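Local atomic coordinates of transcription regulator (Lactobacillus plantarum WCFS1, PDB entry 3CLK), a protein that probably regulates transcription by binding DNA as a dimer, its periplasmic-binding-protein-like region perhaps sensing a small-molecule effector as in LacI-type relatives. Residues E110-Q115 with T234-D239; T117-N122 with K276-L281; G129-D134 with K178-N183; T187-A192 with I198-Q203; I209-P212 with S216-S219. All coordinates share one frame; numbering follows the deposited sequence.

Contact 1: residues E110-Q115 with T234-D239; sequences EDIGYQ and TSISQD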
# COMPACT_ATOMS: atom_id res chain seq x y z
N GLU B 110 2.40 -10.67 21.54
CA GLU B 110 3.25 -10.43 22.69
C GLU B 110 4.70 -10.70 22.30
O GLU B 110 5.59 -9.92 22.65
CB GLU B 110 2.86 -11.32 23.87
CG GLU B 110 3.61 -10.92 25.14
CD GLU B 110 3.30 -11.80 26.34
OE1 GLU B 110 2.11 -12.07 26.59
OE2 GLU B 110 4.26 -12.19 27.03
N ASP B 111 4.94 -11.79 21.58
CA ASP B 111 6.30 -12.12 21.18
C ASP B 111 6.86 -11.09 20.19
O ASP B 111 8.07 -10.90 20.11
CB ASP B 111 6.36 -13.53 20.56
CG ASP B 111 7.79 -14.05 20.46
OD1 ASP B 111 8.52 -13.99 21.47
OD2 ASP B 111 8.18 -14.53 19.38
N ILE B 112 5.98 -10.42 19.45
CA ILE B 112 6.44 -9.38 18.53
C ILE B 112 7.05 -8.26 19.36
O ILE B 112 8.17 -7.83 19.10
CB ILE B 112 5.30 -8.80 17.67
CG1 ILE B 112 4.91 -9.80 16.57
CG2 ILE B 112 5.74 -7.45 17.05
CD1 ILE B 112 3.89 -9.28 15.58
N GLY B 113 6.31 -7.81 20.37
CA GLY B 113 6.79 -6.74 21.23
C GLY B 113 8.05 -7.16 21.98
O GLY B 113 8.96 -6.35 22.21
N TYR B 114 8.07 -8.43 22.36
CA TYR B 114 9.19 -9.02 23.09
C TYR B 114 10.45 -9.05 22.22
O TYR B 114 11.50 -8.60 22.66
CB TYR B 114 8.82 -10.45 23.50
CG TYR B 114 9.82 -11.13 24.41
CD1 TYR B 114 10.01 -10.70 25.73
CD2 TYR B 114 10.54 -12.23 23.97
CE1 TYR B 114 10.90 -11.37 26.59
CE2 TYR B 114 11.42 -12.91 24.81
CZ TYR B 114 11.59 -12.48 26.12
OH TYR B 114 12.45 -13.17 26.95
N GLN B 115 10.34 -9.56 21.01
CA GLN B 115 11.49 -9.63 20.10
C GLN B 115 11.99 -8.25 19.65
O GLN B 115 13.19 -8.01 19.57
CB GLN B 115 11.15 -10.48 18.88
CG GLN B 115 11.19 -11.98 19.18
CD GLN B 115 11.07 -12.82 17.93
OE1 GLN B 115 11.79 -12.61 16.95
NE2 GLN B 115 10.18 -13.80 17.95
N THR B 234 15.04 -1.56 10.09
CA THR B 234 15.22 -2.89 10.62
C THR B 234 13.84 -3.20 11.16
O THR B 234 13.15 -2.31 11.68
CB THR B 234 16.24 -2.91 11.77
OG1 THR B 234 17.55 -2.74 11.23
CG2 THR B 234 16.18 -4.23 12.53
N SER B 235 13.42 -4.45 11.06
CA SER B 235 12.08 -4.77 11.51
C SER B 235 11.89 -6.17 12.01
O SER B 235 12.74 -7.05 11.85
CB SER B 235 11.11 -4.55 10.36
OG SER B 235 11.37 -5.47 9.30
N ILE B 236 10.74 -6.36 12.66
CA ILE B 236 10.31 -7.66 13.13
C ILE B 236 9.26 -7.90 12.06
O ILE B 236 8.20 -7.26 12.05
CB ILE B 236 9.66 -7.59 14.52
CG1 ILE B 236 10.71 -7.20 15.56
CG2 ILE B 236 9.03 -8.94 14.88
CD1 ILE B 236 11.91 -8.14 15.60
N SER B 237 9.59 -8.78 11.12
CA SER B 237 8.71 -9.04 10.00
C SER B 237 7.71 -10.15 10.25
O SER B 237 8.06 -11.19 10.80
CB SER B 237 9.55 -9.36 8.76
OG SER B 237 10.50 -8.33 8.56
N GLN B 238 6.47 -9.91 9.85
CA GLN B 238 5.40 -10.89 10.00
C GLN B 238 5.30 -11.60 8.66
O GLN B 238 5.50 -10.98 7.62
CB GLN B 238 4.06 -10.21 10.31
CG GLN B 238 4.04 -9.37 11.57
CD GLN B 238 2.62 -9.01 11.99
OE1 GLN B 238 1.81 -9.89 12.28
NE2 GLN B 238 2.32 -7.72 12.02
N ASP B 239 4.97 -12.88 8.70
CA ASP B 239 4.85 -13.63 7.46
C ASP B 239 3.40 -13.57 6.99
O ASP B 239 2.69 -14.57 7.04
CB ASP B 239 5.27 -15.09 7.67
CG ASP B 239 5.48 -15.82 6.36
OD1 ASP B 239 4.93 -15.38 5.33
OD2 ASP B 239 6.20 -16.83 6.35
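The Q238 amide takes a methyl group of I112 on one face: I112 CD1 sits almost directly above the amide carbon, 3.8 Å from Q238 CD. The two side chains cross at about a right angle. At the amide's edges Q238 OE1 is bonded to the hydroxyl of S107 and Q238 NE2 to the carboxylate of D221, which should fix the group's rotation. This is helix-on-sheet packing in a periplasmic-binding-protein-like alpha/beta fold, helix 109-121 lying on strand 234-237. A leucine in place of Q238 would probably leave S107 and D221 without their amide partner and take away the flat, fixed surface under I112.

I112 reaches toward the strand with an extended chain (chi2 -175°). Its other branch meets the strand in a purely apolar contact, I112 CG2 to I236 CG2 at 4.2 Å. One helical turn on, I236 CD1 rests against Q115 CB, at the base of that side chain, at 4.1 Å. Q115 then runs back along its own helix: its NE2 donates to D111 OD2 at 2.6 Å, and the oxygen lies close to the Q115 amide plane. At D111 the N-H arrives from above the carboxylate plane, 42° out of it.

Contact 2: residues T117-N122 with K276-L281; sequences TNLLIN and KSTARL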
# COMPACT_ATOMS: atom_id res chain seq x y z
N THR B 117 11.79 -5.41 21.22
CA THR B 117 12.46 -4.78 22.34
C THR B 117 13.81 -5.41 22.66
O THR B 117 14.79 -4.71 22.89
CB THR B 117 11.55 -4.80 23.58
OG1 THR B 117 10.27 -4.27 23.23
CG2 THR B 117 12.15 -3.97 24.70
N ASN B 118 13.86 -6.74 22.68
CA ASN B 118 15.12 -7.42 22.97
C ASN B 118 16.16 -7.14 21.90
O ASN B 118 17.36 -7.12 22.19
CB ASN B 118 14.90 -8.93 23.10
CG ASN B 118 14.43 -9.33 24.49
OD1 ASN B 118 13.91 -10.43 24.69
ND2 ASN B 118 14.64 -8.44 25.45
N LEU B 119 15.71 -6.92 20.67
CA LEU B 119 16.64 -6.62 19.58
C LEU B 119 17.46 -5.38 19.96
O LEU B 119 18.68 -5.34 19.74
CB LEU B 119 15.86 -6.38 18.28
CG LEU B 119 16.66 -6.33 16.97
CD1 LEU B 119 15.73 -6.51 15.78
CD2 LEU B 119 17.43 -5.01 16.87
N LEU B 120 16.80 -4.37 20.53
CA LEU B 120 17.50 -3.15 20.95
C LEU B 120 18.30 -3.41 22.23
O LEU B 120 19.44 -2.96 22.36
CB LEU B 120 16.49 -2.01 21.17
CG LEU B 120 15.76 -1.49 19.92
CD1 LEU B 120 14.66 -0.51 20.31
CD2 LEU B 120 16.76 -0.83 19.00
N ILE B 121 17.71 -4.14 23.17
CA ILE B 121 18.39 -4.45 24.42
C ILE B 121 19.70 -5.18 24.14
O ILE B 121 20.73 -4.88 24.75
CB ILE B 121 17.52 -5.32 25.35
CG1 ILE B 121 16.34 -4.50 25.89
CG2 ILE B 121 18.36 -5.83 26.52
CD1 ILE B 121 15.26 -5.34 26.59
N ASN B 122 19.66 -6.14 23.22
CA ASN B 122 20.87 -6.89 22.89
C ASN B 122 21.91 -6.04 22.15
O ASN B 122 23.08 -6.41 22.05
CB ASN B 122 20.51 -8.13 22.06
CG ASN B 122 19.72 -9.15 22.88
OD1 ASN B 122 19.84 -9.19 24.10
ND2 ASN B 122 18.94 -9.97 22.21
N LYS B 276 19.15 -1.00 8.17
CA LYS B 276 20.12 0.03 8.53
C LYS B 276 19.68 1.08 9.55
O LYS B 276 20.34 2.11 9.70
CB LYS B 276 20.57 0.74 7.24
CG LYS B 276 21.33 -0.18 6.28
CD LYS B 276 22.62 -0.68 6.93
CE LYS B 276 23.35 -1.65 6.02
NZ LYS B 276 23.65 -1.05 4.70
N SER B 277 18.59 0.81 10.25
CA SER B 277 18.06 1.76 11.22
C SER B 277 18.42 1.50 12.68
O SER B 277 17.90 2.18 13.57
CB SER B 277 16.54 1.84 11.08
OG SER B 277 15.95 0.61 11.46
N THR B 278 19.28 0.52 12.94
CA THR B 278 19.70 0.20 14.31
C THR B 278 21.21 0.10 14.40
O THR B 278 21.88 -0.25 13.43
CB THR B 278 19.11 -1.16 14.81
OG1 THR B 278 19.53 -2.23 13.95
CG2 THR B 278 17.59 -1.11 14.85
N ALA B 279 21.75 0.42 15.57
CA ALA B 279 23.19 0.34 15.83
C ALA B 279 23.39 0.18 17.33
O ALA B 279 22.55 0.61 18.12
CB ALA B 279 23.90 1.60 15.33
N ARG B 280 24.50 -0.44 17.73
CA ARG B 280 24.75 -0.61 19.16
C ARG B 280 24.81 0.76 19.84
O ARG B 280 25.25 1.73 19.23
CB ARG B 280 26.06 -1.36 19.42
CG ARG B 280 26.05 -2.81 18.97
CD ARG B 280 27.14 -3.58 19.70
NE ARG B 280 26.87 -3.61 21.13
CZ ARG B 280 26.09 -4.52 21.72
NH1 ARG B 280 25.52 -5.48 21.00
NH2 ARG B 280 25.86 -4.45 23.02
N LEU B 281 24.37 0.82 21.09
CA LEU B 281 24.37 2.07 21.83
C LEU B 281 25.74 2.73 21.89
O LEU B 281 25.85 3.91 21.49
CB LEU B 281 23.85 1.83 23.25
CG LEU B 281 23.77 3.07 24.13
CD1 LEU B 281 22.73 4.03 23.57
CD2 LEU B 281 23.41 2.67 25.56
O HOH W 1 24.95 -6.40 24.52
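T278 is the first residue of 276-281 to meet the helix, just after S277 has spent its hydroxyl on T234 N and I217 O. The contact lays the C-terminal tail of the periplasmic-binding-protein-like fold along the last turns of helix 109-121. T278 CG2 faces two leucines of successive helix positions, lying 4.2 Å from L120 CD2 and 4.4 Å from L119 CD2, a loose apolar fit. V218 of the strand below touches all three of these side chains. A279 turns its methyl away from the helix.

R280 then brings the chain back to the helix. Its side chain bends at chi3 (65°), which carries the guanidinium over to N122, near the C-terminal end of helix 109-121, where a positive group is probably favoured. R280 NH1 donates to N122 O at 2.8 Å; it arrives on a lone pair in the carbonyl plane, though the oxygen is tilted 26° from the guanidinium plane. A water in that plane accepts from R280 NH2 at 2.6 Å and donates to N122 O at 3.1 Å, so this one carbonyl oxygen receives two hydrogens.

Contact 3: residues G129-D134 with K178-N183; sequences GIAGID and KAFGKN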
# COMPACT_ATOMS: atom_id res chain seq x y z
N GLY B 129 11.81 3.32 23.92
CA GLY B 129 10.43 3.75 23.87
C GLY B 129 9.65 2.94 22.85
O GLY B 129 10.24 2.22 22.04
N ILE B 130 8.32 3.05 22.89
CA ILE B 130 7.45 2.34 21.95
C ILE B 130 6.33 3.30 21.57
O ILE B 130 5.69 3.92 22.44
CB ILE B 130 6.89 1.04 22.57
CG1 ILE B 130 6.10 0.27 21.52
CG2 ILE B 130 6.04 1.35 23.81
CD1 ILE B 130 5.93 -1.19 21.85
N ALA B 131 6.09 3.44 20.26
CA ALA B 131 5.10 4.40 19.80
C ALA B 131 4.11 3.96 18.74
O ALA B 131 4.41 3.11 17.90
CB ALA B 131 5.82 5.65 19.32
N GLY B 132 2.94 4.59 18.80
CA GLY B 132 1.88 4.35 17.84
C GLY B 132 0.89 3.23 18.08
O GLY B 132 -0.06 3.08 17.32
N ILE B 133 1.08 2.44 19.14
CA ILE B 133 0.18 1.32 19.39
C ILE B 133 -1.18 1.70 19.98
O ILE B 133 -1.25 2.52 20.88
CB ILE B 133 0.84 0.28 20.32
CG1 ILE B 133 2.07 -0.32 19.63
CG2 ILE B 133 -0.16 -0.82 20.67
CD1 ILE B 133 2.76 -1.40 20.43
N ASP B 134 -2.24 1.11 19.46
CA ASP B 134 -3.58 1.35 20.00
C ASP B 134 -3.60 0.34 21.14
O ASP B 134 -3.86 -0.85 20.93
CB ASP B 134 -4.66 1.05 18.96
CG ASP B 134 -6.07 1.37 19.46
OD1 ASP B 134 -6.22 1.73 20.65
OD2 ASP B 134 -7.03 1.24 18.67
N LYS B 178 7.36 13.84 18.41
CA LYS B 178 7.26 15.20 18.92
C LYS B 178 7.09 15.11 20.43
O LYS B 178 7.70 15.86 21.19
CB LYS B 178 6.07 15.93 18.29
CG LYS B 178 6.25 16.22 16.80
CD LYS B 178 5.00 16.83 16.20
CE LYS B 178 5.14 17.01 14.69
NZ LYS B 178 3.87 17.54 14.13
N ALA B 179 6.26 14.15 20.87
CA ALA B 179 6.02 13.93 22.28
C ALA B 179 7.34 13.59 22.99
O ALA B 179 7.66 14.16 24.04
CB ALA B 179 5.02 12.80 22.46
N PHE B 180 8.11 12.66 22.43
CA PHE B 180 9.38 12.29 23.05
C PHE B 180 10.26 13.53 23.16
O PHE B 180 10.91 13.75 24.17
CB PHE B 180 10.09 11.22 22.24
CG PHE B 180 9.41 9.88 22.26
CD1 PHE B 180 8.96 9.34 23.46
CD2 PHE B 180 9.26 9.14 21.10
CE1 PHE B 180 8.38 8.06 23.49
CE2 PHE B 180 8.68 7.88 21.12
CZ PHE B 180 8.24 7.34 22.32
N GLY B 181 10.27 14.33 22.10
CA GLY B 181 11.06 15.55 22.13
C GLY B 181 12.40 15.47 21.43
O GLY B 181 13.00 14.40 21.31
N LYS B 182 12.86 16.62 20.96
CA LYS B 182 14.13 16.74 20.28
C LYS B 182 15.27 16.35 21.23
O LYS B 182 16.31 15.85 20.80
CB LYS B 182 14.31 18.18 19.82
CG LYS B 182 15.55 18.46 19.00
CD LYS B 182 15.66 19.96 18.71
CE LYS B 182 16.79 20.28 17.74
NZ LYS B 182 18.11 19.78 18.24
N ASN B 183 15.06 16.59 22.52
CA ASN B 183 16.07 16.28 23.53
C ASN B 183 15.75 15.01 24.30
O ASN B 183 16.22 14.83 25.43
CB ASN B 183 16.21 17.47 24.49
CG ASN B 183 16.71 18.72 23.78
OD1 ASN B 183 16.46 19.84 24.22
ND2 ASN B 183 17.43 18.53 22.68
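A131 and F180 make the apolar part of this contact. The methyl of A131 lies obliquely to the phenyl ring, with A131 CB 4.0 Å from F180 CE2. The ring gets there because F180, on the last turn of its helix, has CG beside the backbone N and anti to the carbonyl carbon (chi1 -69°), which aims it at the strand.

Around the end of the ring, contact is with backbone. G129 CA stands 4.5 Å from F180 CZ, again obliquely. A side chain at G129 would point at the phenyl group, its CB only about 3.2 Å from F180 CZ, so the glycine gives the ring the room it needs. I130 O is near the ring plane at its edge, 4.3 Å from F180 CZ, which is proximity and not a bond.

Backbone conformation accounts for two further glycines. G181 takes a positive phi (99°) and breaks the helix immediately after F180. G132, next after A131, also has a positive phi (87°). At either position a CB would run into the preceding carbonyl oxygen.

In this periplasmic-binding-protein-like fold the contact packs the end of helix 170-180 on strand 128-131. F180 also touches K164 of the edge strand 163-164, L186, and I189 of the adjoining strand 188-191. I130 points to the other face of the sheet, onto L144 and Y147, so strand 128-131 is sandwiched between helix 170-180 and helix 138-153.

Contact 4: residues T187-A192 with I198-Q203; sequences TGIIAA and IGILNQ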
# COMPACT_ATOMS: atom_id res chain seq x y z
N THR B 187 17.13 6.17 23.30
CA THR B 187 18.14 5.89 22.30
C THR B 187 17.59 4.85 21.34
O THR B 187 18.18 4.59 20.30
CB THR B 187 19.42 5.35 22.91
OG1 THR B 187 19.15 4.08 23.52
CG2 THR B 187 19.97 6.32 23.94
N GLY B 188 16.46 4.26 21.70
CA GLY B 188 15.84 3.27 20.85
C GLY B 188 14.33 3.42 20.90
O GLY B 188 13.77 3.72 21.95
N ILE B 189 13.67 3.22 19.76
CA ILE B 189 12.21 3.31 19.69
C ILE B 189 11.64 2.21 18.81
O ILE B 189 12.16 1.92 17.73
CB ILE B 189 11.77 4.67 19.11
CG1 ILE B 189 12.19 5.80 20.06
CG2 ILE B 189 10.25 4.70 18.92
CD1 ILE B 189 11.94 7.19 19.49
N ILE B 190 10.59 1.57 19.32
CA ILE B 190 9.91 0.51 18.60
C ILE B 190 8.67 1.14 17.98
O ILE B 190 7.89 1.80 18.67
CB ILE B 190 9.48 -0.62 19.57
CG1 ILE B 190 10.73 -1.21 20.24
CG2 ILE B 190 8.70 -1.69 18.81
CD1 ILE B 190 10.43 -2.33 21.17
N ALA B 191 8.51 0.96 16.68
CA ALA B 191 7.36 1.53 15.98
C ALA B 191 6.26 0.49 15.84
O ALA B 191 6.53 -0.67 15.53
CB ALA B 191 7.79 2.06 14.61
N ALA B 192 5.03 0.93 16.06
CA ALA B 192 3.86 0.06 15.98
C ALA B 192 3.65 -0.53 14.60
O ALA B 192 3.00 -1.56 14.46
CB ALA B 192 2.60 0.84 16.42
N ILE B 198 8.14 5.29 9.75
CA ILE B 198 8.58 6.32 8.83
C ILE B 198 8.30 7.69 9.43
O ILE B 198 9.12 8.60 9.31
CB ILE B 198 7.91 6.16 7.45
CG1 ILE B 198 8.24 4.78 6.87
CG2 ILE B 198 8.44 7.22 6.48
CD1 ILE B 198 7.63 4.54 5.50
N GLY B 199 7.16 7.84 10.12
CA GLY B 199 6.83 9.12 10.74
C GLY B 199 7.85 9.46 11.83
O GLY B 199 8.30 10.60 11.96
N ILE B 200 8.20 8.46 12.63
CA ILE B 200 9.19 8.64 13.69
C ILE B 200 10.50 9.07 13.05
O ILE B 200 11.15 10.02 13.49
CB ILE B 200 9.44 7.32 14.46
CG1 ILE B 200 8.19 6.93 15.24
CG2 ILE B 200 10.65 7.48 15.40
CD1 ILE B 200 8.25 5.53 15.83
N LEU B 201 10.88 8.34 12.00
CA LEU B 201 12.12 8.57 11.27
C LEU B 201 12.23 9.99 10.72
O LEU B 201 13.27 10.65 10.86
CB LEU B 201 12.23 7.58 10.11
CG LEU B 201 13.59 7.38 9.43
CD1 LEU B 201 13.46 6.35 8.29
CD2 LEU B 201 14.09 8.69 8.88
N ASN B 202 11.17 10.44 10.06
CA ASN B 202 11.17 11.76 9.47
C ASN B 202 11.15 12.86 10.54
O ASN B 202 11.84 13.86 10.40
CB ASN B 202 9.99 11.94 8.51
CG ASN B 202 10.16 11.15 7.22
OD1 ASN B 202 11.26 10.72 6.87
ND2 ASN B 202 9.06 10.97 6.48
N GLN B 203 10.36 12.67 11.60
CA GLN B 203 10.30 13.69 12.65
C GLN B 203 11.62 13.78 13.38
O GLN B 203 12.08 14.87 13.72
CB GLN B 203 9.18 13.41 13.67
CG GLN B 203 9.02 14.54 14.70
CD GLN B 203 8.70 15.89 14.05
OE1 GLN B 203 9.19 16.94 14.47
NE2 GLN B 203 7.87 15.85 13.02
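N202 ND2, on the same helical stretch that sends I200 down onto I189 and A191, is gripped twice: by the hydroxyl of Y170 and by the backbone oxygen of I228 of the second subunit, a residue on which I198 also packs, so that this outer side of the helix belongs to the dimer contact. Backbone bonds keep the turn regular, N202 N donating to I198 O at 2.9 Å and Q203 N to G199 O at 2.9 Å.

The inner side is wholly apolar. I200 is nearly extended past CG1 (chi2 170°), and its terminal methyl goes straight to the strand, where it fits between two residues that point the same way. I200 CD1 lies 3.7 Å from A191 CB and 3.8 Å from I189 CG2. A191, having only a methyl, lets the helix come close at this end, and I189 offers its branch methyl rather than its longer arm.

Helix 194-206 is the connection of a beta-alpha-beta crossover, leaving strand 188-191 and leading to its parallel neighbour 216-219. I200 touches that second strand too, at I217, so a single isoleucine of the helix reaches both strands of the unit. I190 points to the other face of the sheet, where A116, T117 and L120 of helix 109-121 receive it.

Contact 5: residues I209-P212 with S216-S219; sequences IEVP and SIVS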
# COMPACT_ATOMS: atom_id res chain seq x y z
N ILE B 209 18.01 14.67 14.78
CA ILE B 209 18.40 13.40 15.41
C ILE B 209 18.75 12.40 14.29
O ILE B 209 17.90 12.07 13.47
CB ILE B 209 17.25 12.82 16.28
CG1 ILE B 209 16.93 13.79 17.42
CG2 ILE B 209 17.65 11.45 16.84
CD1 ILE B 209 15.75 13.36 18.27
N GLU B 210 19.98 11.93 14.28
CA GLU B 210 20.42 10.99 13.26
C GLU B 210 20.13 9.52 13.58
O GLU B 210 20.37 9.05 14.68
CB GLU B 210 21.92 11.16 13.03
CG GLU B 210 22.31 12.56 12.61
CD GLU B 210 23.81 12.76 12.63
OE1 GLU B 210 24.49 12.08 11.84
OE2 GLU B 210 24.28 13.58 13.43
N VAL B 211 19.61 8.81 12.59
CA VAL B 211 19.29 7.40 12.75
C VAL B 211 20.23 6.62 11.83
O VAL B 211 20.37 6.95 10.66
CB VAL B 211 17.83 7.14 12.32
CG1 VAL B 211 17.53 5.63 12.36
CG2 VAL B 211 16.88 7.92 13.24
N PRO B 212 20.90 5.58 12.35
CA PRO B 212 20.87 5.01 13.71
C PRO B 212 21.92 5.62 14.64
O PRO B 212 22.06 5.20 15.80
CB PRO B 212 21.11 3.53 13.44
CG PRO B 212 22.19 3.61 12.40
CD PRO B 212 21.72 4.73 11.46
N SER B 216 18.09 4.56 17.44
CA SER B 216 17.80 3.33 16.72
C SER B 216 16.28 3.19 16.62
O SER B 216 15.56 3.56 17.55
CB SER B 216 18.36 2.10 17.46
OG SER B 216 19.76 1.98 17.30
N ILE B 217 15.81 2.65 15.50
CA ILE B 217 14.38 2.44 15.30
C ILE B 217 14.13 1.03 14.80
O ILE B 217 14.78 0.59 13.86
CB ILE B 217 13.78 3.42 14.25
CG1 ILE B 217 13.90 4.86 14.74
CG2 ILE B 217 12.32 3.05 13.99
CD1 ILE B 217 13.44 5.89 13.72
N VAL B 218 13.19 0.33 15.43
CA VAL B 218 12.81 -1.02 15.03
C VAL B 218 11.33 -0.98 14.63
O VAL B 218 10.47 -0.59 15.42
CB VAL B 218 12.98 -2.04 16.18
CG1 VAL B 218 12.43 -3.39 15.75
CG2 VAL B 218 14.46 -2.17 16.55
N SER B 219 11.04 -1.38 13.39
CA SER B 219 9.68 -1.36 12.89
C SER B 219 9.00 -2.72 13.03
O SER B 219 9.66 -3.76 12.99
CB SER B 219 9.69 -0.93 11.42
OG SER B 219 8.38 -0.85 10.89
O HOH W 2 21.40 3.94 17.80
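V211 meets I217, and P212 meets S216, where the loop after helix 194-206 runs into strand 216-219 and completes a beta-alpha-beta unit. Ahead of them I209 packs on A204 of the helix, and E210 N is bonded to D214 OD1.

V211 is the first residue of 209-212 to touch the strand. Its CG1 is anti to the backbone N (chi1 175°), leaving CG2 on the side facing I217. V211 CG2 touches I217 CD1 at 4.0 Å, the two side chains crossing at about a right angle. V211 thus adds to the apolar side of the strand that faces helix 194-206.

P212 comes next, joined to V211 by a cis peptide bond, and the chain turns sharply here: P212 and S216 are the closest pair of CA atoms between the segments, 4.6 Å apart. Their polar groups do not bond directly, for P212 O is 4.2 Å from S216 OG. A water lies between them, 2.5 Å from P212 O and 2.6 Å from S216 OG; the first separation is short enough to treat with caution. The same hydroxyl oxygen accepts from A279 N of the C-terminal tail.

The chemistry thus divides in two. One part is a single apolar methyl contact between V211 and I217 of the strand. In the other, a water probably bridges the P212 carbonyl and the S216 hydroxyl, which lie too far apart to bond directly, so the polar half of the contact depends on that water.

How the contacts relate
All five contacts belong to the C-terminal lobe and gather round one mixed sheet, in which strands 128-131, 188-191, 216-219 and 234-237 lie side by side. Contacts 1 and 2 share helix 109-121 on one face, their centres 13 Å apart; contacts 3, 4 and 5 lie toward the other, with the centres of contacts 4 and 5 about 6 Å apart, and that of contact 3 about 8 Å from contact 4's. Along the chain contacts 3, 4 and 5 follow in series, all between the outer segments of contacts 1 and 2, which interlock. The sheet is thus packed on two faces, and the tail of contact 2 returns to it late, bonding to strand 216-219 of contact 5.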